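Local coordinates for protein Nrps/pks (Streptomyces albus, PDB 4OPF) that serves as a ketosynthase domain of the oxazolomycin hybrid NRPS/PKS assembly line, where it probably accepts and passes on the growing acyl chain, at residues P64-L69 / P424-R429; A95-D100 / A241-H246; G108-G113 / H168-A173; R277-A282 / A312-G317; S394-A397 / T401-H404. All blocks are in the same frame, centred on the assembly; numbering follows the deposited sequence.

Contact 1 (P64-L69 / P424-R429); sequences PGHFHL and PRLARR
Leu426 lays its CD2 methyl over one face of the His66 imidazole, and the geometry is that of a CH-pi contact: CD2 lies 3.8 Å from the ring centroid and 19° off the ring normal. The methyl is displaced toward the rim, with ND1 of His66 3.7 Å from CD2 of Leu426. Two features of His66 allow this. Its CB already points toward 424-429, and its CG lies anti to the backbone N (chi1 -165°), which sends the ring out across the Leu426 side chain at roughly a right angle. Pro424 meets the same ring obliquely, its CB 4.1 Å from CE1 of His66. An alanine here would remove the ring, and the Leu426 methyl and the Pro424 pyrrolidine would probably both be left facing a gap. At the other end the fit is looser, Pro64 CD lying 4.5 Å from Arg429 NE, while the charge of that arginine is paired with Asp71. Asp63 ties the two segments indirectly, accepting a hydrogen bond from the backbone N of His66 and another from that of Ala427. Segment 424-429 follows the last strand and runs back along helix 79-95, consistent with the linker that trails a ketosynthase and wraps over it. With no hydrogen bond or salt bridge directly between the segments, shape and dispersion carry the direct contact, and polar fixation comes from neighbouring carboxylates.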
# COMPACT_ATOMS: atom_id res chain seq x y z
N PRO A 64 -21.91 12.82 -14.74
CA PRO A 64 -22.21 12.22 -13.42
C PRO A 64 -23.30 11.15 -13.51
O PRO A 64 -23.20 10.13 -12.81
CB PRO A 64 -22.77 13.40 -12.60
CG PRO A 64 -22.34 14.63 -13.32
CD PRO A 64 -22.28 14.24 -14.78
N GLY A 65 -24.32 11.43 -14.33
CA GLY A 65 -25.48 10.56 -14.50
C GLY A 65 -25.11 9.12 -14.86
O GLY A 65 -25.64 8.15 -14.31
N HIS A 66 -24.14 9.00 -15.76
CA HIS A 66 -23.69 7.70 -16.19
C HIS A 66 -23.14 6.94 -15.03
O HIS A 66 -23.30 5.73 -14.93
CB HIS A 66 -22.64 7.84 -17.27
CG HIS A 66 -22.39 6.57 -18.01
ND1 HIS A 66 -22.97 6.29 -19.23
CD2 HIS A 66 -21.63 5.49 -17.70
CE1 HIS A 66 -22.57 5.11 -19.65
NE2 HIS A 66 -21.76 4.59 -18.73
N PHE A 67 -22.56 7.66 -14.08
CA PHE A 67 -22.03 7.02 -12.88
C PHE A 67 -22.95 7.05 -11.68
O PHE A 67 -22.47 6.87 -10.54
CB PHE A 67 -20.63 7.61 -12.58
CG PHE A 67 -19.66 7.39 -13.71
CD1 PHE A 67 -18.99 6.20 -13.80
CD2 PHE A 67 -19.56 8.29 -14.75
CE1 PHE A 67 -18.16 5.96 -14.89
CE2 PHE A 67 -18.77 8.05 -15.84
CZ PHE A 67 -18.04 6.88 -15.91
N HIS A 68 -24.24 7.28 -11.89
CA HIS A 68 -25.18 7.32 -10.77
C HIS A 68 -24.84 8.35 -9.75
O HIS A 68 -25.03 8.17 -8.55
CB HIS A 68 -25.35 5.92 -10.12
CG HIS A 68 -25.61 4.85 -11.13
ND1 HIS A 68 -24.85 3.69 -11.20
CD2 HIS A 68 -26.46 4.81 -12.18
CE1 HIS A 68 -25.28 2.97 -12.22
NE2 HIS A 68 -26.24 3.63 -12.84
N LEU A 69 -24.41 9.50 -10.24
CA LEU A 69 -24.09 10.61 -9.36
C LEU A 69 -24.97 11.78 -9.73
O LEU A 69 -25.25 12.02 -10.89
CB LEU A 69 -22.63 11.04 -9.50
CG LEU A 69 -21.57 10.01 -9.01
CD1 LEU A 69 -20.17 10.42 -9.43
CD2 LEU A 69 -21.65 9.81 -7.49
N PRO A 424 -18.60 4.10 -24.40
CA PRO A 424 -19.90 4.79 -24.53
C PRO A 424 -19.76 6.28 -24.77
O PRO A 424 -18.74 6.87 -24.41
CB PRO A 424 -20.56 4.55 -23.18
CG PRO A 424 -19.43 4.34 -22.25
CD PRO A 424 -18.33 3.66 -23.03
N ARG A 425 -20.74 6.87 -25.43
CA ARG A 425 -20.75 8.33 -25.64
C ARG A 425 -21.27 8.97 -24.36
O ARG A 425 -22.45 8.83 -24.01
CB ARG A 425 -21.67 8.74 -26.80
CG ARG A 425 -21.31 8.15 -28.16
CD ARG A 425 -22.50 8.25 -29.13
NE ARG A 425 -22.58 7.08 -30.02
CZ ARG A 425 -22.56 7.11 -31.36
NH1 ARG A 425 -22.64 5.97 -32.03
NH2 ARG A 425 -22.48 8.26 -32.03
N LEU A 426 -20.40 9.68 -23.66
CA LEU A 426 -20.76 10.35 -22.43
C LEU A 426 -21.26 11.77 -22.75
O LEU A 426 -20.78 12.40 -23.66
CB LEU A 426 -19.55 10.39 -21.50
CG LEU A 426 -18.98 9.06 -21.05
CD1 LEU A 426 -17.82 9.33 -20.13
CD2 LEU A 426 -20.03 8.22 -20.33
N ALA A 427 -22.24 12.25 -22.02
CA ALA A 427 -22.81 13.58 -22.29
C ALA A 427 -22.24 14.57 -21.28
O ALA A 427 -22.83 14.76 -20.21
CB ALA A 427 -24.33 13.56 -22.21
N ARG A 428 -21.12 15.20 -21.63
CA ARG A 428 -20.37 16.04 -20.70
C ARG A 428 -20.83 17.49 -20.48
O ARG A 428 -21.13 18.21 -21.43
CB ARG A 428 -18.92 16.08 -21.12
CG ARG A 428 -18.20 14.80 -20.74
CD ARG A 428 -17.34 14.34 -21.90
NE ARG A 428 -16.33 13.42 -21.43
CZ ARG A 428 -15.83 12.42 -22.15
NH1 ARG A 428 -16.28 12.20 -23.37
NH2 ARG A 428 -14.89 11.65 -21.64
N ARG A 429 -20.83 17.90 -19.21
CA ARG A 429 -21.13 19.26 -18.81
C ARG A 429 -20.27 19.63 -17.59
O ARG A 429 -19.76 18.72 -16.89
CB ARG A 429 -22.62 19.40 -18.51
CG ARG A 429 -23.21 18.14 -17.90
CD ARG A 429 -24.68 18.29 -17.54
NE ARG A 429 -25.10 17.18 -16.69
CZ ARG A 429 -26.23 17.12 -15.99
NH1 ARG A 429 -26.49 16.05 -15.24
NH2 ARG A 429 -27.11 18.12 -16.04

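Contact 2 (A95-D100 / A241-H246); sequences AGYAPD and AGDRVH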
# COMPACT_ATOMS: atom_id res chain seq x y z
N ALA A 95 -10.12 -3.54 -22.68
CA ALA A 95 -9.90 -4.96 -22.36
C ALA A 95 -10.97 -5.87 -22.93
O ALA A 95 -10.81 -7.09 -22.95
CB ALA A 95 -9.86 -5.17 -20.84
N GLY A 96 -12.08 -5.28 -23.35
CA GLY A 96 -13.19 -6.00 -23.89
C GLY A 96 -14.17 -6.50 -22.85
O GLY A 96 -14.95 -7.40 -23.16
N TYR A 97 -14.20 -5.91 -21.66
CA TYR A 97 -15.14 -6.34 -20.60
C TYR A 97 -16.16 -5.23 -20.38
O TYR A 97 -15.79 -4.07 -20.23
CB TYR A 97 -14.44 -6.64 -19.25
CG TYR A 97 -13.66 -7.90 -19.25
CD1 TYR A 97 -12.33 -7.90 -19.63
CD2 TYR A 97 -14.26 -9.10 -18.91
CE1 TYR A 97 -11.59 -9.09 -19.67
CE2 TYR A 97 -13.54 -10.30 -18.93
CZ TYR A 97 -12.22 -10.30 -19.33
OH TYR A 97 -11.53 -11.47 -19.37
N ALA A 98 -17.43 -5.58 -20.31
CA ALA A 98 -18.46 -4.62 -19.87
C ALA A 98 -18.41 -4.62 -18.33
O ALA A 98 -18.03 -5.61 -17.73
CB ALA A 98 -19.86 -5.05 -20.37
N PRO A 99 -18.81 -3.53 -17.69
CA PRO A 99 -18.80 -3.47 -16.21
C PRO A 99 -19.57 -4.60 -15.53
O PRO A 99 -19.14 -5.08 -14.46
CB PRO A 99 -19.49 -2.13 -15.91
CG PRO A 99 -19.17 -1.31 -17.10
CD PRO A 99 -19.27 -2.27 -18.27
N ASP A 100 -20.71 -4.99 -16.09
CA ASP A 100 -21.48 -6.11 -15.55
C ASP A 100 -20.70 -7.42 -15.47
O ASP A 100 -20.98 -8.22 -14.62
CB ASP A 100 -22.74 -6.39 -16.40
CG ASP A 100 -23.91 -5.54 -15.99
OD1 ASP A 100 -23.75 -4.64 -15.12
OD2 ASP A 100 -25.01 -5.77 -16.54
N ALA A 241 -8.23 -17.17 -20.85
CA ALA A 241 -9.52 -16.55 -21.12
C ALA A 241 -9.60 -15.91 -22.48
O ALA A 241 -10.62 -15.35 -22.82
CB ALA A 241 -9.87 -15.53 -20.04
N GLY A 242 -8.53 -15.94 -23.25
CA GLY A 242 -8.51 -15.24 -24.51
C GLY A 242 -8.45 -13.72 -24.39
O GLY A 242 -8.87 -13.02 -25.32
N ASP A 243 -7.89 -13.21 -23.30
CA ASP A 243 -7.78 -11.76 -23.16
C ASP A 243 -6.78 -11.17 -24.13
O ASP A 243 -5.83 -11.82 -24.52
CB ASP A 243 -7.39 -11.36 -21.73
CG ASP A 243 -8.48 -11.68 -20.71
OD1 ASP A 243 -9.70 -11.58 -21.03
OD2 ASP A 243 -8.12 -12.07 -19.58
N ARG A 244 -6.95 -9.90 -24.43
CA ARG A 244 -5.89 -9.13 -25.08
C ARG A 244 -4.68 -9.05 -24.12
O ARG A 244 -4.85 -9.02 -22.87
CB ARG A 244 -6.42 -7.72 -25.35
CG ARG A 244 -7.77 -7.66 -26.09
CD ARG A 244 -8.17 -6.23 -26.40
NE ARG A 244 -7.39 -5.69 -27.49
CZ ARG A 244 -7.20 -4.40 -27.73
NH1 ARG A 244 -7.70 -3.49 -26.93
NH2 ARG A 244 -6.45 -4.04 -28.77
N VAL A 245 -3.47 -9.14 -24.64
CA VAL A 245 -2.30 -8.97 -23.83
C VAL A 245 -1.47 -7.95 -24.54
O VAL A 245 -0.82 -8.26 -25.52
CB VAL A 245 -1.48 -10.26 -23.71
CG1 VAL A 245 -0.22 -9.98 -22.90
CG2 VAL A 245 -2.29 -11.37 -23.04
N HIS A 246 -1.44 -6.74 -24.02
CA HIS A 246 -0.66 -5.64 -24.56
C HIS A 246 0.83 -5.72 -24.24
O HIS A 246 1.65 -5.27 -25.01
CB HIS A 246 -1.15 -4.33 -23.98
CG HIS A 246 -2.56 -3.98 -24.35
ND1 HIS A 246 -3.02 -4.03 -25.63
CD2 HIS A 246 -3.60 -3.56 -23.60
CE1 HIS A 246 -4.28 -3.65 -25.66
NE2 HIS A 246 -4.64 -3.32 -24.44
O HOH W 1 -8.51 -8.21 -22.56
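Tyr97 and Asp243 make the direct polar bond: the phenol OH of Tyr97 donates to OD1 of Asp243 at 2.5 Å, shorter than usual, so the exact length should be read with caution. OD1 comes in at the edge of the ring, near its plane, and the carboxylate is turned 65° against the ring. The second oxygen does not share the phenol, since Asp243 OD2 stands 3.5 Å from Tyr97 OH at a poor angle; it forms a salt bridge with Lys233 instead. A phenylalanine in place of Tyr97 would lack the hydroxyl, and OD1 of the buried Asp243 would probably lose its phenol partner. Arg418 adds a cation-pi contact to the ring and a long, weak ion pair to OD1; with Lys233 it would be expected to favour the ionised carboxylate.

A water supplies the second polar link, donating to Ala95 O at 2.6 Å and accepting from Arg244 N at 3.0 Å, so it joins backbone to backbone.

Van der Waals contact is slight. CG of Arg244 passes 4.4 Å from Ala95 O, and the arginine's charged end is spent on Asp94.

Both segments are leaving helices. Gly96 (phi 87°) and Gly242 (phi 71°) each end one with positive phi and two bonds back into its last turn, so the contact joins two Schellman-capped helix ends.

Contact 3 (G108-G113 / H168-A173); sequences GVYVGG and HHAAQA
Tyr110 packs against His169, Ala170 and Ala173 inside a beta-alpha-beta crossover of the thiolase-type fold. Helix 162-175 connects strands 153-156 and 181-188, which run parallel, and strand 107-112 lies between those two in the sheet, directly in the helix's path. The axes of strand 108-112 and helix 168-173 approach to 8.5 Å and run nearly antiparallel, at 160°.

The contact is mainly apolar, with His169 and Ala170 over one face of the Tyr110 ring and Ala173 approaching obliquely. Ala170 CA stands 3.8 Å above the ring plane with the carbonyl carbon of His169 close by, both offset toward the rim. On the two flanks of the ring, His169 CB reaches 3.6 Å from CD1 of Tyr110, and Ala170 CB reaches 3.7 Å from CD2 of the same ring. The first torsion explains the reach: CG of Tyr110 is anti to its carbonyl carbon (chi1 -57°), which lays the ring back along the strand toward Gly108. That glycine is part of the fit, because a CB built on it would fall 2.6 Å from CE2 of Tyr110.

No hydrogen bond joins the segments. Polar ends on the far side of the helix turn to the dimer interface, where His168 and Gln172 bond to Asp178 and Ser176 of the second subunit. The His169 ring stacks on His169 of that subunit, so the helix that packs on Tyr110 with one side meets its own copy with another. The tightest approach across the strand and helix is at the phenol end, where Tyr110 OH lies 3.2 Å from CB of Ala173.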
# COMPACT_ATOMS: atom_id res chain seq x y z
N GLY A 108 -8.64 -5.96 -7.22
CA GLY A 108 -8.09 -4.90 -6.39
C GLY A 108 -7.95 -3.62 -7.19
O GLY A 108 -7.95 -3.63 -8.42
N VAL A 109 -7.94 -2.50 -6.48
CA VAL A 109 -7.80 -1.19 -7.03
C VAL A 109 -6.65 -0.49 -6.31
O VAL A 109 -6.64 -0.36 -5.10
CB VAL A 109 -9.07 -0.39 -6.80
CG1 VAL A 109 -8.95 1.05 -7.28
CG2 VAL A 109 -10.23 -1.06 -7.49
N TYR A 110 -5.67 -0.04 -7.07
CA TYR A 110 -4.46 0.56 -6.55
C TYR A 110 -4.21 1.84 -7.29
O TYR A 110 -3.95 1.82 -8.49
CB TYR A 110 -3.28 -0.41 -6.74
CG TYR A 110 -3.55 -1.75 -6.08
CD1 TYR A 110 -3.30 -1.96 -4.73
CD2 TYR A 110 -4.20 -2.74 -6.76
CE1 TYR A 110 -3.59 -3.19 -4.13
CE2 TYR A 110 -4.47 -3.96 -6.17
CZ TYR A 110 -4.18 -4.17 -4.85
OH TYR A 110 -4.50 -5.39 -4.28
N VAL A 111 -4.34 2.97 -6.59
CA VAL A 111 -4.26 4.26 -7.24
C VAL A 111 -3.12 5.09 -6.73
O VAL A 111 -2.94 5.20 -5.53
CB VAL A 111 -5.54 5.09 -6.98
CG1 VAL A 111 -5.49 6.49 -7.57
CG2 VAL A 111 -6.73 4.34 -7.55
N GLY A 112 -2.34 5.66 -7.65
CA GLY A 112 -1.34 6.63 -7.27
C GLY A 112 -1.91 8.01 -7.49
O GLY A 112 -2.30 8.37 -8.58
N GLY A 113 -1.97 8.79 -6.44
CA GLY A 113 -2.59 10.07 -6.55
C GLY A 113 -2.66 10.78 -5.22
O GLY A 113 -2.51 10.19 -4.16
N HIS A 168 3.34 -2.02 -7.87
CA HIS A 168 4.01 -2.95 -7.01
C HIS A 168 3.00 -3.58 -6.03
O HIS A 168 3.05 -4.79 -5.81
CB HIS A 168 5.09 -2.20 -6.27
CG HIS A 168 5.89 -3.04 -5.34
ND1 HIS A 168 5.91 -2.82 -3.98
CD2 HIS A 168 6.64 -4.15 -5.55
CE1 HIS A 168 6.70 -3.71 -3.40
NE2 HIS A 168 7.14 -4.54 -4.33
N HIS A 169 2.12 -2.79 -5.42
CA HIS A 169 1.10 -3.40 -4.51
C HIS A 169 0.22 -4.34 -5.34
O HIS A 169 -0.05 -5.42 -4.94
CB HIS A 169 0.21 -2.33 -3.92
CG HIS A 169 0.87 -1.44 -2.93
ND1 HIS A 169 1.81 -1.89 -2.02
CD2 HIS A 169 0.71 -0.13 -2.67
CE1 HIS A 169 2.23 -0.88 -1.28
NE2 HIS A 169 1.59 0.20 -1.67
N ALA A 170 -0.13 -3.96 -6.58
CA ALA A 170 -0.95 -4.82 -7.38
C ALA A 170 -0.23 -6.14 -7.71
O ALA A 170 -0.82 -7.24 -7.60
CB ALA A 170 -1.37 -4.15 -8.66
N ALA A 171 1.01 -6.04 -8.12
CA ALA A 171 1.79 -7.26 -8.46
C ALA A 171 1.94 -8.20 -7.25
O ALA A 171 1.81 -9.41 -7.38
CB ALA A 171 3.16 -6.86 -8.94
N GLN A 172 2.19 -7.63 -6.07
CA GLN A 172 2.26 -8.48 -4.87
C GLN A 172 0.93 -9.15 -4.63
O GLN A 172 0.87 -10.32 -4.30
CB GLN A 172 2.59 -7.66 -3.66
CG GLN A 172 3.81 -6.76 -3.80
CD GLN A 172 4.97 -7.16 -2.96
OE1 GLN A 172 5.00 -6.90 -1.77
NE2 GLN A 172 5.97 -7.78 -3.60
N ALA A 173 -0.18 -8.41 -4.84
CA ALA A 173 -1.46 -9.00 -4.60
C ALA A 173 -1.75 -10.11 -5.58
O ALA A 173 -2.34 -11.17 -5.24
CB ALA A 173 -2.55 -7.92 -4.62

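Contact 4 (R277-A282 / A312-G317); sequences RALAKA and AVYRDG
Leu279 carries this contact for the helical segment 277-282, meeting Val313 and Tyr314 at the end of the helix 300-314. Ahead of it in sequence, Arg277 turns to the other side, forming a salt bridge with Asp178 of the second subunit while CG of Lys281 sits under its guanidinium face. Ala278 follows and packs inward on His404.

Leu279 then points straight at 312-317, and its two methyls divide the work. CD1 lies over one face of the Tyr314 ring, 4.0 Å from CE1 of Tyr314, and also touches Val313, whose CG1 is 4.1 Å from CD1 of Leu279. CD2 reaches farther along the phenol, 3.6 Å from OH of Tyr314. Val313 presents CG1 because that branch is anti to the backbone N (chi1 165°), and its side chain slides past the leucine in the opposite direction. The hydroxyl touched by the leucine hydrogen-bonds to NE2 of His404, which fixes the end of the ring.

One helical turn beyond Arg277, Lys281 again faces the second subunit, pairing with Asp178 there. Across the contact, Arg315 secures the exit from the helix: its NH1 donates to Tyr314 O at 2.9 Å with an angle of 167° at the hydrogen, and its guanidinium nitrogens also bond to the carbonyls of Ala286, Val289, Thr320 and Pro321.

The helix ends therefore meet above the sheet, with Ala278 and Tyr314 resting on strand 401-408, Ala282 reaching strands 247-256 and 401-408, and Leu279 closed in by Val284 and Val289.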
# COMPACT_ATOMS: atom_id res chain seq x y z
N ARG A 277 17.28 -5.22 -8.22
CA ARG A 277 16.20 -6.04 -7.69
C ARG A 277 15.11 -6.32 -8.70
O ARG A 277 14.60 -7.45 -8.79
CB ARG A 277 15.65 -5.39 -6.41
CG ARG A 277 14.53 -6.14 -5.73
CD ARG A 277 14.96 -7.50 -5.13
NE ARG A 277 13.74 -8.17 -4.64
CZ ARG A 277 13.57 -9.48 -4.55
NH1 ARG A 277 12.39 -9.95 -4.13
NH2 ARG A 277 14.55 -10.31 -4.88
N ALA A 278 14.66 -5.32 -9.43
CA ALA A 278 13.59 -5.58 -10.41
C ALA A 278 14.04 -6.56 -11.47
O ALA A 278 13.26 -7.43 -11.93
CB ALA A 278 13.13 -4.31 -11.09
N LEU A 279 15.27 -6.40 -11.91
CA LEU A 279 15.85 -7.36 -12.86
C LEU A 279 15.92 -8.78 -12.37
O LEU A 279 15.58 -9.70 -13.12
CB LEU A 279 17.28 -7.00 -13.20
CG LEU A 279 17.48 -5.98 -14.26
CD1 LEU A 279 19.01 -5.96 -14.44
CD2 LEU A 279 16.82 -6.36 -15.60
N ALA A 280 16.38 -8.97 -11.13
CA ALA A 280 16.37 -10.28 -10.52
C ALA A 280 14.97 -10.87 -10.45
O ALA A 280 14.80 -12.05 -10.76
CB ALA A 280 17.00 -10.22 -9.12
N LYS A 281 13.95 -10.09 -10.09
CA LYS A 281 12.60 -10.62 -9.99
C LYS A 281 12.10 -11.00 -11.38
O LYS A 281 11.33 -11.93 -11.53
CB LYS A 281 11.62 -9.60 -9.35
CG LYS A 281 11.87 -9.36 -7.86
CD LYS A 281 11.06 -8.18 -7.27
CE LYS A 281 9.68 -8.60 -6.76
NZ LYS A 281 8.90 -7.45 -6.13
N ALA A 282 12.54 -10.26 -12.39
CA ALA A 282 12.10 -10.50 -13.72
C ALA A 282 12.74 -11.77 -14.35
O ALA A 282 12.22 -12.32 -15.30
CB ALA A 282 12.49 -9.32 -14.54
N ALA A 312 25.99 1.00 -14.62
CA ALA A 312 26.54 0.04 -13.68
C ALA A 312 25.67 -1.21 -13.55
O ALA A 312 26.18 -2.31 -13.44
CB ALA A 312 26.80 0.67 -12.32
N VAL A 313 24.37 -1.06 -13.60
CA VAL A 313 23.51 -2.16 -13.39
C VAL A 313 23.24 -2.90 -14.71
O VAL A 313 23.23 -4.14 -14.74
CB VAL A 313 22.15 -1.72 -12.81
CG1 VAL A 313 21.11 -2.83 -12.93
CG2 VAL A 313 22.29 -1.33 -11.35
N TYR A 314 22.94 -2.15 -15.76
CA TYR A 314 22.47 -2.73 -17.03
C TYR A 314 23.56 -3.10 -18.03
O TYR A 314 23.35 -4.03 -18.85
CB TYR A 314 21.47 -1.76 -17.72
CG TYR A 314 20.08 -1.96 -17.19
CD1 TYR A 314 19.35 -2.99 -17.66
CD2 TYR A 314 19.53 -1.15 -16.24
CE1 TYR A 314 18.09 -3.20 -17.25
CE2 TYR A 314 18.26 -1.38 -15.76
CZ TYR A 314 17.54 -2.40 -16.29
OH TYR A 314 16.30 -2.78 -15.86
N ARG A 315 24.68 -2.40 -17.97
CA ARG A 315 25.76 -2.53 -18.95
C ARG A 315 27.16 -2.66 -18.33
O ARG A 315 28.14 -2.15 -18.88
CB ARG A 315 25.73 -1.38 -19.97
CG ARG A 315 24.50 -1.41 -20.91
CD ARG A 315 24.34 -2.71 -21.68
NE ARG A 315 23.20 -2.64 -22.59
CZ ARG A 315 21.96 -3.08 -22.31
NH1 ARG A 315 21.65 -3.63 -21.17
NH2 ARG A 315 21.01 -2.94 -23.21
N ASP A 316 27.27 -3.37 -17.22
CA ASP A 316 28.54 -3.52 -16.54
C ASP A 316 29.39 -4.49 -17.33
O ASP A 316 29.03 -5.64 -17.43
CB ASP A 316 28.32 -4.03 -15.11
CG ASP A 316 29.56 -3.95 -14.28
OD1 ASP A 316 30.52 -3.30 -14.77
OD2 ASP A 316 29.64 -4.59 -13.20
N GLY A 317 30.45 -4.02 -17.95
CA GLY A 317 31.30 -4.83 -18.81
C GLY A 317 30.63 -5.21 -20.13
O GLY A 317 30.97 -6.24 -20.71

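Contact 5 (S394-A397 / T401-H404); sequences SSFA and TNAH
Ser394 OG and His404 ND1 form the shortest direct hydrogen bond between the two segments of this beta hairpin, 2.7 Å, with the hydroxyl at the edge of the imidazole and near its plane. His404 holds CG anti to its backbone N (chi1 -172°), which brings ND1 to the serine; with NE2 already engaged by Tyr314, the ring is fixed at both ends.

The strands run antiparallel at 177°, their axes 4.7 Å apart. Ser395 and Ala403 form the hydrogen-bonded pair: Ser395 N donates to Ala403 O at 2.9 Å, and Ala403 N returns a bond to Ser395 O. Ala397 N adds a straight bond of 2.9 Å to Thr401 O. Ser394 faces His404, and Phe396 faces Asn402, in the two non-hydrogen-bonded pairs.

Ser395 and Ala403 share the face that packs on helix 162-175. Near that face lies Cys160, in the TACSS sequence where ketosynthases carry their nucleophile, touched by Ala397; the hairpin thus probably forms part of the active-site wall. On the other face, Asn402 spends ND2 on Asn255 and Asp257. Its amide stands nearly perpendicular to the Phe396 ring, with OD1 of Asn402 3.3 Å from CB of Phe396.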
# COMPACT_ATOMS: atom_id res chain seq x y z
N SER A 394 11.63 3.72 -14.71
CA SER A 394 12.10 4.13 -13.43
C SER A 394 11.34 5.30 -12.93
O SER A 394 11.01 6.20 -13.69
CB SER A 394 13.54 4.58 -13.55
OG SER A 394 14.37 3.46 -13.77
N SER A 395 11.17 5.36 -11.61
CA SER A 395 10.71 6.57 -10.98
C SER A 395 11.35 6.73 -9.61
O SER A 395 11.14 5.90 -8.75
CB SER A 395 9.18 6.48 -10.84
OG SER A 395 8.69 7.71 -10.39
N PHE A 396 12.14 7.79 -9.42
CA PHE A 396 12.92 8.00 -8.23
C PHE A 396 12.47 9.34 -7.69
O PHE A 396 12.74 10.37 -8.27
CB PHE A 396 14.39 8.06 -8.54
CG PHE A 396 14.95 6.91 -9.33
CD1 PHE A 396 14.47 5.63 -9.24
CD2 PHE A 396 16.03 7.13 -10.13
CE1 PHE A 396 15.05 4.59 -9.93
CE2 PHE A 396 16.61 6.12 -10.83
CZ PHE A 396 16.13 4.85 -10.74
N ALA A 397 11.70 9.33 -6.61
CA ALA A 397 11.05 10.51 -6.08
C ALA A 397 11.91 11.20 -5.06
O ALA A 397 12.59 10.56 -4.30
CB ALA A 397 9.73 10.10 -5.46
N THR A 401 11.44 7.56 -2.10
CA THR A 401 10.93 6.31 -2.72
C THR A 401 11.46 6.12 -4.16
O THR A 401 11.33 7.00 -4.97
CB THR A 401 9.39 6.30 -2.77
OG1 THR A 401 8.86 6.26 -1.43
CG2 THR A 401 8.87 5.06 -3.44
N ASN A 402 12.02 4.95 -4.46
CA ASN A 402 12.38 4.58 -5.79
C ASN A 402 11.64 3.36 -6.23
O ASN A 402 11.38 2.43 -5.43
CB ASN A 402 13.86 4.24 -5.84
CG ASN A 402 14.72 5.28 -5.23
OD1 ASN A 402 14.75 6.41 -5.68
ND2 ASN A 402 15.44 4.93 -4.20
N ALA A 403 11.36 3.30 -7.53
CA ALA A 403 10.69 2.18 -8.11
C ALA A 403 11.21 1.92 -9.51
O ALA A 403 11.58 2.87 -10.20
CB ALA A 403 9.21 2.46 -8.16
N HIS A 404 11.19 0.65 -9.92
CA HIS A 404 11.66 0.28 -11.24
C HIS A 404 10.91 -0.95 -11.70
O HIS A 404 10.75 -1.91 -10.96
CB HIS A 404 13.17 -0.00 -11.16
CG HIS A 404 13.86 -0.21 -12.48
ND1 HIS A 404 14.23 0.82 -13.31
CD2 HIS A 404 14.33 -1.34 -13.06
CE1 HIS A 404 14.84 0.33 -14.38
NE2 HIS A 404 14.95 -0.98 -14.23
O HOH W 2 14.72 9.00 -4.59

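How the contacts relate
Contacts 2 to 5 all lie, in sequence, within the span closed by contact 1. Contact 3 is nested within contact 2, and contacts 4 and 5 follow in series. Contacts 3 and 5 reach the same large sheet, their centres about 15 Å apart. Contact 5 is also joined to contact 4, whose centre is equally about 15 Å away, through Tyr314 and His404. Contacts 3 and 4 touch where Lys281 meets His168 and Gln172, and both reach the second subunit. The centres of contacts 1 and 4 are about 46 Å apart, on opposite sides of the chain's centre. Contact 4 thus bridges the core packing of contact 3, at the dimer interface, and the hairpin probably lining the active site, while contacts 1 and 2 join peripheral loops.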